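Local coordinates for protein glutathione S-transferase (Bombyx mori, PDB 4E8H) that binds glutathione and probably catalyses its transfer to electrophilic substrates, as a homodimeric delta-class glutathione transferase, at residues V4-L9 with D31-T36; L12-P17 with A209-S214; V21-R26 with D202-T207; T109-Y114 with V166-N171. One frame throughout, in Å; residues are numbered along the deposited sequence.

Contact 1 (V4-L9 with D31-T36); sequences VQPIKL and DLHLIT
Pro6 sets the CB-CG edge of its ring on a face of the His33 imidazole. Its CB sits over the middle of the imidazole, 3.5 Å from the ring centroid and 13° off the normal, a CH-pi contact. Pro6 CG reaches past the centre, 3.4 Å from His33 NE2. Leu32 supplies the main bump from the other strand. It fits the hollow between Ile7 and Leu9. Its CD2 methyl rests 3.9 Å from Ile7 CB. Leu9 CG is anti to the backbone N (chi1 -167°), and the CD2 it bears meets Leu32 CD1 at the same distance.

Strands 7-11 and 32-36 are the two parallel strands of a beta-alpha-beta unit in the thioredoxin-like domain, and helix 16-27 connects them. That helix covers the face with Leu9 and Leu32, through Val21, Met22 and Ala25. Three backbone bonds hold the strands: His33 N to Ile7 O at 2.8 Å, Leu9 N to His33 O, and Ile35 N to Leu9 O. Next to the first of these bonds, a water bridges Ile7 N and Asp31 O, accepting from the one and donating to the other. On the face with Lys8 and His33, the extended lysine chain lays CD 3.9 Å from Ile35 CD1, while its amine leads away.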
loop_
_atom_site.group_PDB
_atom_site.type_symbol
_atom_site.label_atom_id
_atom_site.label_comp_id
_atom_site.label_asym_id
_atom_site.label_seq_id
_atom_site.Cartn_x
_atom_site.Cartn_y
_atom_site.Cartn_z
ATOM N N VAL B 4 11.142 6.394 -24.538
ATOM C CA VAL B 4 12.072 6.623 -25.654
ATOM C C VAL B 4 12.804 5.348 -26.079
ATOM O O VAL B 4 13.251 5.227 -27.221
ATOM C CB VAL B 4 13.057 7.800 -25.386
ATOM C CG1 VAL B 4 12.295 9.109 -25.202
ATOM C CG2 VAL B 4 13.966 7.523 -24.194
ATOM N N GLN B 5 12.920 4.410 -25.145
ATOM C CA GLN B 5 13.339 3.047 -25.442
ATOM C C GLN B 5 12.519 2.128 -24.527
ATOM O O GLN B 5 11.904 2.613 -23.572
ATOM C CB GLN B 5 14.860 2.883 -25.260
ATOM C CG GLN B 5 15.334 2.498 -23.862
ATOM C CD GLN B 5 16.659 3.149 -23.480
ATOM O OE1 GLN B 5 17.501 3.436 -24.334
ATOM N NE2 GLN B 5 16.843 3.387 -22.187
ATOM N N PRO B 6 12.478 0.813 -24.824
ATOM C CA PRO B 6 11.704 -0.102 -23.985
ATOM C C PRO B 6 12.059 -0.008 -22.505
ATOM O O PRO B 6 13.238 0.067 -22.147
ATOM C CB PRO B 6 12.083 -1.475 -24.536
ATOM C CG PRO B 6 12.367 -1.219 -25.966
ATOM C CD PRO B 6 13.030 0.126 -26.008
ATOM N N ILE B 7 11.029 0.008 -21.665
ATOM C CA ILE B 7 11.200 0.007 -20.220
ATOM C C ILE B 7 11.761 -1.346 -19.793
ATOM O O ILE B 7 11.368 -2.386 -20.327
ATOM C CB ILE B 7 9.864 0.311 -19.496
ATOM C CG1 ILE B 7 9.380 1.725 -19.848
ATOM C CG2 ILE B 7 10.014 0.156 -17.990
ATOM C CD1 ILE B 7 7.934 2.017 -19.467
ATOM N N LYS B 8 12.698 -1.319 -18.851
ATOM C CA LYS B 8 13.298 -2.542 -18.333
ATOM C C LYS B 8 12.606 -2.976 -17.051
ATOM O O LYS B 8 12.244 -2.142 -16.217
ATOM C CB LYS B 8 14.800 -2.354 -18.100
ATOM C CG LYS B 8 15.617 -2.278 -19.385
ATOM C CD LYS B 8 17.080 -1.957 -19.120
ATOM C CE LYS B 8 17.802 -1.628 -20.422
ATOM N NZ LYS B 8 19.229 -1.258 -20.202
ATOM N N LEU B 9 12.412 -4.282 -16.907
ATOM C CA LEU B 9 11.850 -4.836 -15.683
ATOM C C LEU B 9 12.708 -5.979 -15.162
ATOM O O LEU B 9 12.858 -7.008 -15.826
ATOM C CB LEU B 9 10.404 -5.306 -15.893
ATOM C CG LEU B 9 9.627 -5.614 -14.606
ATOM C CD1 LEU B 9 9.166 -4.328 -13.923
ATOM C CD2 LEU B 9 8.444 -6.531 -14.883
ATOM N N ASP B 31 6.002 -2.526 -24.486
ATOM C CA ASP B 31 6.907 -3.667 -24.432
ATOM C C ASP B 31 7.895 -3.470 -23.300
ATOM O O ASP B 31 8.497 -2.401 -23.158
ATOM C CB ASP B 31 7.651 -3.903 -25.750
ATOM C CG ASP B 31 8.431 -5.223 -25.753
ATOM O OD1 ASP B 31 9.530 -5.281 -26.341
ATOM O OD2 ASP B 31 7.950 -6.209 -25.158
ATOM N N LEU B 32 8.036 -4.503 -22.483
ATOM C CA LEU B 32 9.030 -4.500 -21.435
ATOM C C LEU B 32 10.192 -5.356 -21.885
ATOM O O LEU B 32 9.998 -6.444 -22.440
ATOM C CB LEU B 32 8.455 -5.042 -20.123
ATOM C CG LEU B 32 7.304 -4.296 -19.437
ATOM C CD1 LEU B 32 6.915 -5.009 -18.150
ATOM C CD2 LEU B 32 7.647 -2.836 -19.153
ATOM N N HIS B 33 11.398 -4.851 -21.672
ATOM C CA HIS B 33 12.580 -5.675 -21.804
ATOM C C HIS B 33 12.843 -6.323 -20.454
ATOM O O HIS B 33 13.310 -5.682 -19.505
ATOM C CB HIS B 33 13.760 -4.871 -22.356
ATOM C CG HIS B 33 13.689 -4.663 -23.838
ATOM N ND1 HIS B 33 14.773 -4.269 -24.595
ATOM C CD2 HIS B 33 12.664 -4.827 -24.709
ATOM C CE1 HIS B 33 14.411 -4.178 -25.864
ATOM N NE2 HIS B 33 13.138 -4.513 -25.960
ATOM N N LEU B 34 12.482 -7.600 -20.384
ATOM C CA LEU B 34 12.504 -8.369 -19.151
ATOM C C LEU B 34 13.913 -8.866 -18.866
ATOM O O LEU B 34 14.578 -9.417 -19.748
ATOM C CB LEU B 34 11.529 -9.547 -19.247
ATOM C CG LEU B 34 10.066 -9.246 -19.601
ATOM C CD1 LEU B 34 9.345 -10.511 -20.051
ATOM C CD2 LEU B 34 9.326 -8.583 -18.440
ATOM N N ILE B 35 14.366 -8.651 -17.636
ATOM C CA ILE B 35 15.688 -9.094 -17.212
ATOM C C ILE B 35 15.551 -10.037 -16.024
ATOM O O ILE B 35 15.224 -9.611 -14.912
ATOM C CB ILE B 35 16.621 -7.904 -16.857
ATOM C CG1 ILE B 35 16.672 -6.894 -18.011
ATOM C CG2 ILE B 35 18.027 -8.406 -16.504
ATOM C CD1 ILE B 35 17.171 -5.511 -17.617
ATOM N N THR B 36 15.789 -11.320 -16.283
ATOM C CA THR B 36 15.747 -12.358 -15.259
ATOM C C THR B 36 16.701 -12.009 -14.120
ATOM O O THR B 36 17.890 -11.771 -14.343
ATOM C CB THR B 36 16.101 -13.740 -15.859
ATOM O OG1 THR B 36 15.119 -14.095 -16.841
ATOM C CG2 THR B 36 16.141 -14.821 -14.783
HETATM O O HOH W 1 8.359 0.211 -22.982
#

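Contact 2 (L12-P17 with A209-S214); sequences LPPSPP and AKMLAS. With GSH (glutathione), chain F.
Met211 reaches from the C-terminal helix across the ring of Pro14, the two side chains crossing at about a right angle. Its CB touches Pro14 CB at 3.9 Å. CG is anti to the carbonyl carbon (chi1 -72°), and the chain is extended beyond CG. This brings SD down beside two rings, 3.9 Å from Pro13 CB and 4.1 Å from Pro14 CG. CE ends 4.3 Å from Pro13 CB.

The prolines belong to a type I turn, Leu12 to Ser15, that links strand 7-11 to helix 16-27 in the thioredoxin-like fold. Ser15 is the N-cap of that helix. Its side chain turns from the contact to the glutathione pocket, with OG 3.6 Å from the ligand thiol sulphur SG2. Pro17 also lines the pocket, its CB 3.7 Å from the ligand carboxylate oxygen O12.

Leu212 packs on the same turn one residue further along its helix. Its CD1 methyl lies 3.5 Å from Pro14 O, an oxygen that also takes a hydrogen bond from Arg19 NH1. The same methyl meets Pro16 CG at 4.2 Å. Beyond it, Tyr114 and Asn171 also touch Leu212.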
loop_
_atom_site.group_PDB
_atom_site.type_symbol
_atom_site.label_atom_id
_atom_site.label_comp_id
_atom_site.label_asym_id
_atom_site.label_seq_id
_atom_site.Cartn_x
_atom_site.Cartn_y
_atom_site.Cartn_z
ATOM N N LEU B 12 11.147 -12.111 -11.981
ATOM C CA LEU B 12 11.135 -13.560 -12.191
ATOM C C LEU B 12 9.714 -13.964 -12.580
ATOM O O LEU B 12 8.754 -13.428 -12.020
ATOM C CB LEU B 12 11.564 -14.314 -10.930
ATOM C CG LEU B 12 13.039 -14.294 -10.521
ATOM C CD1 LEU B 12 13.204 -14.912 -9.140
ATOM C CD2 LEU B 12 13.925 -15.007 -11.545
ATOM N N PRO B 13 9.565 -14.907 -13.532
ATOM C CA PRO B 13 8.222 -15.252 -14.028
ATOM C C PRO B 13 7.147 -15.622 -12.976
ATOM O O PRO B 13 5.995 -15.217 -13.143
ATOM C CB PRO B 13 8.487 -16.424 -14.986
ATOM C CG PRO B 13 9.889 -16.216 -15.440
ATOM C CD PRO B 13 10.621 -15.642 -14.258
ATOM N N PRO B 14 7.508 -16.371 -11.904
ATOM C CA PRO B 14 6.441 -16.751 -10.967
ATOM C C PRO B 14 6.069 -15.692 -9.918
ATOM O O PRO B 14 5.038 -15.831 -9.255
ATOM C CB PRO B 14 6.994 -18.007 -10.275
ATOM C CG PRO B 14 8.446 -18.099 -10.643
ATOM C CD PRO B 14 8.813 -16.929 -11.498
ATOM N N SER B 15 6.896 -14.658 -9.772
ATOM C CA SER B 15 6.693 -13.617 -8.760
ATOM C C SER B 15 5.359 -12.864 -8.926
ATOM O O SER B 15 5.139 -12.227 -9.958
ATOM C CB SER B 15 7.874 -12.643 -8.788
ATOM O OG SER B 15 7.578 -11.438 -8.105
ATOM N N PRO B 16 4.465 -12.942 -7.915
ATOM C CA PRO B 16 3.173 -12.245 -8.010
ATOM C C PRO B 16 3.246 -10.741 -8.349
ATOM O O PRO B 16 2.547 -10.310 -9.270
ATOM C CB PRO B 16 2.533 -12.489 -6.636
ATOM C CG PRO B 16 3.130 -13.774 -6.180
ATOM C CD PRO B 16 4.545 -13.777 -6.699
ATOM N N PRO B 17 4.078 -9.948 -7.630
ATOM C CA PRO B 17 4.170 -8.533 -8.005
ATOM C C PRO B 17 4.698 -8.286 -9.425
ATOM O O PRO B 17 4.212 -7.373 -10.096
ATOM C CB PRO B 17 5.123 -7.944 -6.953
ATOM C CG PRO B 17 5.849 -9.106 -6.388
ATOM C CD PRO B 17 4.862 -10.224 -6.411
ATOM N N ALA B 209 1.556 -18.847 -11.920
ATOM C CA ALA B 209 0.846 -19.559 -10.856
ATOM C C ALA B 209 1.184 -21.051 -10.815
ATOM O O ALA B 209 1.341 -21.625 -9.736
ATOM C CB ALA B 209 -0.657 -19.358 -10.996
ATOM N N LYS B 210 1.294 -21.666 -11.991
ATOM C CA LYS B 210 1.638 -23.082 -12.097
ATOM C C LYS B 210 3.051 -23.368 -11.600
ATOM O O LYS B 210 3.297 -24.412 -10.994
ATOM C CB LYS B 210 1.470 -23.570 -13.532
ATOM C CG LYS B 210 0.031 -23.905 -13.901
ATOM C CD LYS B 210 -0.167 -23.885 -15.407
ATOM C CE LYS B 210 0.859 -24.757 -16.111
ATOM N NZ LYS B 210 0.989 -24.416 -17.556
ATOM N N MET B 211 3.966 -22.434 -11.856
ATOM C CA MET B 211 5.340 -22.528 -11.360
ATOM C C MET B 211 5.392 -22.524 -9.833
ATOM O O MET B 211 6.096 -23.342 -9.235
ATOM C CB MET B 211 6.198 -21.396 -11.925
ATOM C CG MET B 211 6.526 -21.546 -13.398
ATOM S SD MET B 211 7.308 -20.057 -14.038
ATOM C CE MET B 211 7.702 -20.559 -15.712
ATOM N N LEU B 212 4.647 -21.611 -9.210
ATOM C CA LEU B 212 4.495 -21.607 -7.757
ATOM C C LEU B 212 3.834 -22.899 -7.274
ATOM O O LEU B 212 4.216 -23.447 -6.237
ATOM C CB LEU B 212 3.684 -20.391 -7.289
ATOM C CG LEU B 212 4.302 -18.988 -7.354
ATOM C CD1 LEU B 212 3.256 -17.928 -7.035
ATOM C CD2 LEU B 212 5.510 -18.848 -6.428
ATOM N N ALA B 213 2.856 -23.388 -8.039
ATOM C CA ALA B 213 2.093 -24.583 -7.666
ATOM C C ALA B 213 2.914 -25.874 -7.694
ATOM O O ALA B 213 2.572 -26.838 -7.007
ATOM C CB ALA B 213 0.848 -24.721 -8.539
ATOM N N SER B 214 3.991 -25.894 -8.480
ATOM C CA SER B 214 4.868 -27.064 -8.549
ATOM C C SER B 214 5.570 -27.330 -7.212
ATOM O O SER B 214 6.052 -28.438 -6.967
ATOM C CB SER B 214 5.884 -26.934 -9.691
ATOM O OG SER B 214 6.777 -25.858 -9.474
HETATM N N1 GSH F . 5.612 -5.083 -1.997
HETATM C CA1 GSH F . 6.564 -5.427 -3.039
HETATM C C1 GSH F . 5.940 -5.170 -4.382
HETATM O O11 GSH F . 4.697 -5.137 -4.506
HETATM O O12 GSH F . 6.656 -4.980 -5.390
HETATM C CB1 GSH F . 6.958 -6.898 -2.915
HETATM C CG1 GSH F . 8.343 -7.150 -3.510
HETATM C CD1 GSH F . 8.949 -8.428 -2.971
HETATM O OE1 GSH F . 8.886 -8.728 -1.594
HETATM N N2 GSH F . 9.538 -9.236 -3.852
HETATM C CA2 GSH F . 10.245 -10.438 -3.442
HETATM C C2 GSH F . 11.712 -10.163 -3.304
HETATM O O2 GSH F . 12.303 -9.201 -4.145
HETATM C CB2 GSH F . 10.027 -11.539 -4.473
HETATM S SG2 GSH F . 8.298 -12.065 -4.585
HETATM N N3 GSH F . 12.393 -10.849 -2.383
HETATM C CA3 GSH F . 13.843 -10.783 -2.274
HETATM C C3 GSH F . 14.306 -9.693 -1.333
HETATM O O31 GSH F . 13.508 -8.814 -0.938
HETATM O O32 GSH F . 15.493 -9.652 -0.934
#

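Contact 3 (V21-R26 with D202-T207); sequences VMMTAR and DEIDVT
Helix segments 21-26 and 202-207 run nearly antiparallel, at 157° with axes 9.8 Å apart, and Met23 and Ile204 bring their backbones closest. Ile204 is the central side chain, packed against Met22, Met23 and Arg26. Its CG2 touches Met22 CB and its CD1 touches Met23 CG, each at 3.9 Å. CD1 also lies against Arg26 CG. Met23 slides past Ile204 in the opposite direction and bends at its last torsion. Its SD packs 3.8 Å from Asp205 CB, and its CE lies 3.6 Å from Asp205 OD2. The aspartate itself is held from outside: OD1 by a salt bridge to Arg19, OD2 by a hydrogen bond to Thr170.

At the solvent edge Arg26 and Glu203 form a long salt bridge. The arginine chain bends at chi2 (-74°) and again at chi3 on its way there. NH1 reaches OE2 at 3.3 Å and NH2 reaches OE1 at 3.5 Å, both weak. The carboxylate comes to the guanidinium's edge, but the two planes are 80° apart. A water that accepts from NH2 and donates to OE1 bridges the two groups. An alanine in place of Arg26 would probably leave the Glu203 carboxylate without its charged mate and uncover one side of Ile204 CD1.

Helix 201-213 has a wider pi-type turn at 202-206. This pairing of a helix from the thioredoxin-like domain with the C-terminal helix belongs to the domain interface of the cytosolic glutathione transferase fold.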
loop_
_atom_site.group_PDB
_atom_site.type_symbol
_atom_site.label_atom_id
_atom_site.label_comp_id
_atom_site.label_asym_id
_atom_site.label_seq_id
_atom_site.Cartn_x
_atom_site.Cartn_y
_atom_site.Cartn_z
ATOM N N VAL B 21 2.629 -6.265 -12.716
ATOM C CA VAL B 21 3.264 -5.248 -13.554
ATOM C C VAL B 21 3.226 -5.646 -15.034
ATOM O O VAL B 21 2.860 -4.832 -15.885
ATOM C CB VAL B 21 4.726 -4.951 -13.117
ATOM C CG1 VAL B 21 5.415 -4.019 -14.111
ATOM C CG2 VAL B 21 4.759 -4.346 -11.720
ATOM N N MET B 22 3.588 -6.896 -15.323
ATOM C CA MET B 22 3.685 -7.388 -16.702
ATOM C C MET B 22 2.350 -7.336 -17.445
ATOM O O MET B 22 2.308 -6.971 -18.619
ATOM C CB MET B 22 4.270 -8.807 -16.739
ATOM C CG MET B 22 5.754 -8.874 -16.391
ATOM S SD MET B 22 6.304 -10.521 -15.896
ATOM C CE MET B 22 6.582 -11.283 -17.490
ATOM N N MET B 23 1.268 -7.692 -16.756
ATOM C CA MET B 23 -0.073 -7.611 -17.337
ATOM C C MET B 23 -0.545 -6.165 -17.502
ATOM O O MET B 23 -1.247 -5.853 -18.463
ATOM C CB MET B 23 -1.087 -8.418 -16.520
ATOM C CG MET B 23 -0.980 -9.931 -16.702
ATOM S SD MET B 23 -2.347 -10.860 -15.966
ATOM C CE MET B 23 -2.100 -10.548 -14.220
ATOM N N THR B 24 -0.166 -5.288 -16.571
ATOM C CA THR B 24 -0.497 -3.864 -16.687
ATOM C C THR B 24 0.161 -3.260 -17.926
ATOM O O THR B 24 -0.477 -2.511 -18.667
ATOM C CB THR B 24 -0.105 -3.062 -15.425
ATOM O OG1 THR B 24 -0.792 -3.599 -14.290
ATOM C CG2 THR B 24 -0.480 -1.587 -15.572
ATOM N N ALA B 25 1.430 -3.602 -18.149
ATOM C CA ALA B 25 2.176 -3.139 -19.321
ATOM C C ALA B 25 1.579 -3.634 -20.640
ATOM O O ALA B 25 1.580 -2.902 -21.633
ATOM C CB ALA B 25 3.637 -3.546 -19.214
ATOM N N ARG B 26 1.077 -4.868 -20.652
ATOM C CA ARG B 26 0.431 -5.419 -21.844
ATOM C C ARG B 26 -0.852 -4.666 -22.193
ATOM O O ARG B 26 -1.067 -4.311 -23.354
ATOM C CB ARG B 26 0.150 -6.917 -21.679
ATOM C CG ARG B 26 1.399 -7.795 -21.714
ATOM C CD ARG B 26 1.963 -7.931 -23.123
ATOM N NE ARG B 26 1.082 -8.717 -23.984
ATOM C CZ ARG B 26 1.165 -10.036 -24.141
ATOM N NH1 ARG B 26 2.096 -10.735 -23.501
ATOM N NH2 ARG B 26 0.315 -10.658 -24.946
ATOM N N ASP B 202 -2.684 -15.883 -19.919
ATOM C CA ASP B 202 -2.149 -17.247 -19.822
ATOM C C ASP B 202 -0.632 -17.276 -19.717
ATOM O O ASP B 202 -0.085 -17.957 -18.848
ATOM C CB ASP B 202 -2.590 -18.123 -21.000
ATOM C CG ASP B 202 -2.157 -19.581 -20.841
ATOM O OD1 ASP B 202 -2.998 -20.412 -20.438
ATOM O OD2 ASP B 202 -0.974 -19.897 -21.106
ATOM N N GLU B 203 0.044 -16.554 -20.605
ATOM C CA GLU B 203 1.504 -16.591 -20.655
ATOM C C GLU B 203 2.164 -15.940 -19.435
ATOM O O GLU B 203 3.277 -16.313 -19.064
ATOM C CB GLU B 203 2.037 -15.997 -21.968
ATOM C CG GLU B 203 1.685 -14.539 -22.205
ATOM C CD GLU B 203 1.961 -14.097 -23.629
ATOM O OE1 GLU B 203 1.004 -14.048 -24.430
ATOM O OE2 GLU B 203 3.132 -13.800 -23.950
ATOM N N ILE B 204 1.475 -14.987 -18.808
ATOM C CA ILE B 204 2.005 -14.314 -17.620
ATOM C C ILE B 204 1.473 -14.925 -16.319
ATOM O O ILE B 204 2.247 -15.461 -15.522
ATOM C CB ILE B 204 1.741 -12.776 -17.643
ATOM C CG1 ILE B 204 2.413 -12.127 -18.860
ATOM C CG2 ILE B 204 2.225 -12.116 -16.345
ATOM C CD1 ILE B 204 1.857 -10.757 -19.228
ATOM N N ASP B 205 0.158 -14.849 -16.117
ATOM C CA ASP B 205 -0.443 -15.169 -14.821
ATOM C C ASP B 205 -0.628 -16.665 -14.577
ATOM O O ASP B 205 -0.231 -17.175 -13.528
ATOM C CB ASP B 205 -1.769 -14.423 -14.627
ATOM C CG ASP B 205 -2.028 -14.057 -13.173
ATOM O OD1 ASP B 205 -1.072 -14.080 -12.368
ATOM O OD2 ASP B 205 -3.185 -13.728 -12.836
ATOM N N VAL B 206 -1.238 -17.355 -15.539
ATOM C CA VAL B 206 -1.465 -18.797 -15.437
ATOM C C VAL B 206 -0.134 -19.553 -15.367
ATOM O O VAL B 206 0.034 -20.438 -14.525
ATOM C CB VAL B 206 -2.359 -19.330 -16.594
ATOM C CG1 VAL B 206 -2.465 -20.852 -16.557
ATOM C CG2 VAL B 206 -3.744 -18.711 -16.523
ATOM N N THR B 207 0.807 -19.184 -16.237
ATOM C CA THR B 207 2.146 -19.778 -16.252
ATOM C C THR B 207 2.876 -19.551 -14.924
ATOM O O THR B 207 3.460 -20.485 -14.371
ATOM C CB THR B 207 2.992 -19.250 -17.442
ATOM O OG1 THR B 207 2.310 -19.521 -18.673
ATOM C CG2 THR B 207 4.369 -19.914 -17.487
HETATM O O HOH W 2 0.691 -13.063 -26.831
#

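Contact 4 (T109-Y114 with V166-N171); sequences TLYLRY and VVTITN
Asn171 OD1 takes a hydrogen bond from Arg19 NH2, while the CB and ND2 of the same side chain lie by Tyr114. The two side chains cross at about a right angle, with ring and amide planes 22° apart. Asn171 CB lies 3.5 Å from Tyr114 OH and 3.8 Å from Tyr114 CE1. ND2 is also near the hydroxyl, 3.3 Å from Tyr114 OH, but the angle is too poor for a hydrogen bond.

Helices 93-124 and 160-174 belong to the all-helical C-terminal domain of the glutathione transferase fold. Here their axes are 10.5 Å apart and make an angle of 31°. Thr168 is the central residue between them. Its CG2 lies between Leu110 CD2 and Tyr114 CD1, 4.1 Å from each. Both of those side chains slide past the threonine in the opposite direction. Its OG1, anti to the carbonyl carbon (chi1 -69°), meets Tyr111 CD1 at the ring edge, in plane, at 3.7 Å.

An alanine in place of Tyr114 would probably open a gap beside Asn171 CB and strip part of the cover from Thr168 CG2. Tyr111 continues toward the ligand side, where it touches Pro16 and Pro17 and its side chain is about 5 Å from the bound glutathione. Leu112 faces another way and packs on Leu112 of the second subunit.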
loop_
_atom_site.group_PDB
_atom_site.type_symbol
_atom_site.label_atom_id
_atom_site.label_comp_id
_atom_site.label_asym_id
_atom_site.label_seq_id
_atom_site.Cartn_x
_atom_site.Cartn_y
_atom_site.Cartn_z
ATOM N N THR B 109 -3.731 -6.063 3.170
ATOM C CA THR B 109 -4.712 -7.032 3.658
ATOM C C THR B 109 -4.666 -8.358 2.891
ATOM O O THR B 109 -4.218 -9.368 3.434
ATOM C CB THR B 109 -6.147 -6.438 3.662
ATOM O OG1 THR B 109 -6.160 -5.229 4.432
ATOM C CG2 THR B 109 -7.152 -7.422 4.258
ATOM N N LEU B 110 -5.117 -8.344 1.636
ATOM C CA LEU B 110 -5.267 -9.573 0.850
ATOM C C LEU B 110 -3.946 -10.287 0.583
ATOM O O LEU B 110 -3.798 -11.465 0.919
ATOM C CB LEU B 110 -6.000 -9.306 -0.474
ATOM C CG LEU B 110 -6.393 -10.544 -1.295
ATOM C CD1 LEU B 110 -7.547 -11.302 -0.643
ATOM C CD2 LEU B 110 -6.749 -10.166 -2.725
ATOM N N TYR B 111 -2.996 -9.579 -0.023
ATOM C CA TYR B 111 -1.719 -10.186 -0.383
ATOM C C TYR B 111 -0.920 -10.625 0.842
ATOM O O TYR B 111 -0.302 -11.691 0.832
ATOM C CB TYR B 111 -0.883 -9.259 -1.266
ATOM C CG TYR B 111 0.334 -9.947 -1.830
ATOM C CD1 TYR B 111 0.203 -10.942 -2.799
ATOM C CD2 TYR B 111 1.614 -9.621 -1.386
ATOM C CE1 TYR B 111 1.314 -11.590 -3.315
ATOM C CE2 TYR B 111 2.735 -10.261 -1.901
ATOM C CZ TYR B 111 2.576 -11.246 -2.863
ATOM O OH TYR B 111 3.675 -11.889 -3.378
ATOM N N LEU B 112 -0.938 -9.800 1.885
ATOM C CA LEU B 112 -0.252 -10.116 3.137
ATOM C C LEU B 112 -0.784 -11.400 3.773
ATOM O O LEU B 112 -0.003 -12.264 4.180
ATOM C CB LEU B 112 -0.357 -8.945 4.122
ATOM C CG LEU B 112 0.156 -9.153 5.553
ATOM C CD1 LEU B 112 1.655 -9.458 5.586
ATOM C CD2 LEU B 112 -0.165 -7.938 6.410
ATOM N N ARG B 113 -2.110 -11.513 3.856
ATOM C CA ARG B 113 -2.759 -12.706 4.409
ATOM C C ARG B 113 -2.550 -13.940 3.529
ATOM O O ARG B 113 -2.450 -15.059 4.040
ATOM C CB ARG B 113 -4.249 -12.454 4.659
ATOM C CG ARG B 113 -4.527 -11.652 5.926
ATOM C CD ARG B 113 -5.873 -10.947 5.859
ATOM N NE ARG B 113 -6.015 -9.940 6.910
ATOM C CZ ARG B 113 -7.008 -9.894 7.794
ATOM N NH1 ARG B 113 -7.982 -10.796 7.767
ATOM N NH2 ARG B 113 -7.036 -8.930 8.705
ATOM N N TYR B 114 -2.487 -13.724 2.213
ATOM C CA TYR B 114 -2.103 -14.768 1.260
ATOM C C TYR B 114 -0.696 -15.277 1.573
ATOM O O TYR B 114 -0.469 -16.488 1.643
ATOM C CB TYR B 114 -2.186 -14.247 -0.186
ATOM C CG TYR B 114 -1.410 -15.070 -1.202
ATOM C CD1 TYR B 114 -2.000 -16.158 -1.844
ATOM C CD2 TYR B 114 -0.086 -14.754 -1.524
ATOM C CE1 TYR B 114 -1.292 -16.916 -2.776
ATOM C CE2 TYR B 114 0.632 -15.507 -2.449
ATOM C CZ TYR B 114 0.022 -16.586 -3.072
ATOM O OH TYR B 114 0.722 -17.334 -3.992
ATOM N N VAL B 166 -6.223 -9.925 -9.107
ATOM C CA VAL B 166 -6.441 -11.152 -9.888
ATOM C C VAL B 166 -5.253 -12.128 -9.841
ATOM O O VAL B 166 -5.445 -13.339 -9.966
ATOM C CB VAL B 166 -6.900 -10.860 -11.357
ATOM C CG1 VAL B 166 -5.716 -10.686 -12.303
ATOM C CG2 VAL B 166 -7.830 -11.959 -11.862
ATOM N N VAL B 167 -4.041 -11.603 -9.648
ATOM C CA VAL B 167 -2.854 -12.447 -9.495
ATOM C C VAL B 167 -3.027 -13.404 -8.308
ATOM O O VAL B 167 -2.743 -14.600 -8.419
ATOM C CB VAL B 167 -1.555 -11.606 -9.339
ATOM C CG1 VAL B 167 -0.364 -12.501 -9.011
ATOM C CG2 VAL B 167 -1.274 -10.810 -10.609
ATOM N N THR B 168 -3.515 -12.867 -7.192
ATOM C CA THR B 168 -3.740 -13.636 -5.971
ATOM C C THR B 168 -4.830 -14.689 -6.154
ATOM O O THR B 168 -4.699 -15.823 -5.679
ATOM C CB THR B 168 -4.072 -12.694 -4.790
ATOM O OG1 THR B 168 -2.903 -11.938 -4.456
ATOM C CG2 THR B 168 -4.524 -13.471 -3.555
ATOM N N ILE B 169 -5.896 -14.306 -6.846
ATOM C CA ILE B 169 -7.004 -15.212 -7.117
ATOM C C ILE B 169 -6.553 -16.306 -8.088
ATOM O O ILE B 169 -6.930 -17.471 -7.928
ATOM C CB ILE B 169 -8.265 -14.447 -7.613
ATOM C CG1 ILE B 169 -8.684 -13.371 -6.593
ATOM C CG2 ILE B 169 -9.423 -15.403 -7.898
ATOM C CD1 ILE B 169 -8.914 -13.874 -5.157
ATOM N N THR B 170 -5.725 -15.936 -9.066
ATOM C CA THR B 170 -5.112 -16.916 -9.964
ATOM C C THR B 170 -4.256 -17.920 -9.181
ATOM O O THR B 170 -4.347 -19.127 -9.420
ATOM C CB THR B 170 -4.274 -16.244 -11.080
ATOM O OG1 THR B 170 -5.110 -15.363 -11.843
ATOM C CG2 THR B 170 -3.671 -17.288 -12.024
ATOM N N ASN B 171 -3.446 -17.427 -8.244
ATOM C CA ASN B 171 -2.599 -18.308 -7.439
ATOM C C ASN B 171 -3.390 -19.321 -6.612
ATOM O O ASN B 171 -3.106 -20.518 -6.666
ATOM C CB ASN B 171 -1.654 -17.509 -6.540
ATOM C CG ASN B 171 -0.494 -16.897 -7.304
ATOM O OD1 ASN B 171 -0.021 -17.450 -8.298
ATOM N ND2 ASN B 171 -0.026 -15.750 -6.835
#

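How the contacts relate
The chain opens contacts 1, 2 and 3 in turn with residues 4-9, 12-17 and 21-26. Contact 1 closes first, at 31-36, so it crosses contacts 2 and 3. Contact 4 opens and closes later, between 109-114 and 166-171. The C-terminal helix then closes contact 3 at 202-207 and contact 2 at 209-214. Contact 4 thus lies within the span of contact 3, and contact 3 within that of contact 2. Contact 1 ties the beta-alpha-beta unit, and contact 4 joins two helices of the helical domain. Contacts 2 and 3 join the domains through helices 16-27 and 201-213. Leu9 on Met22 connects contacts 1 and 3; Pro16 on Tyr111 connects contacts 2 and 4.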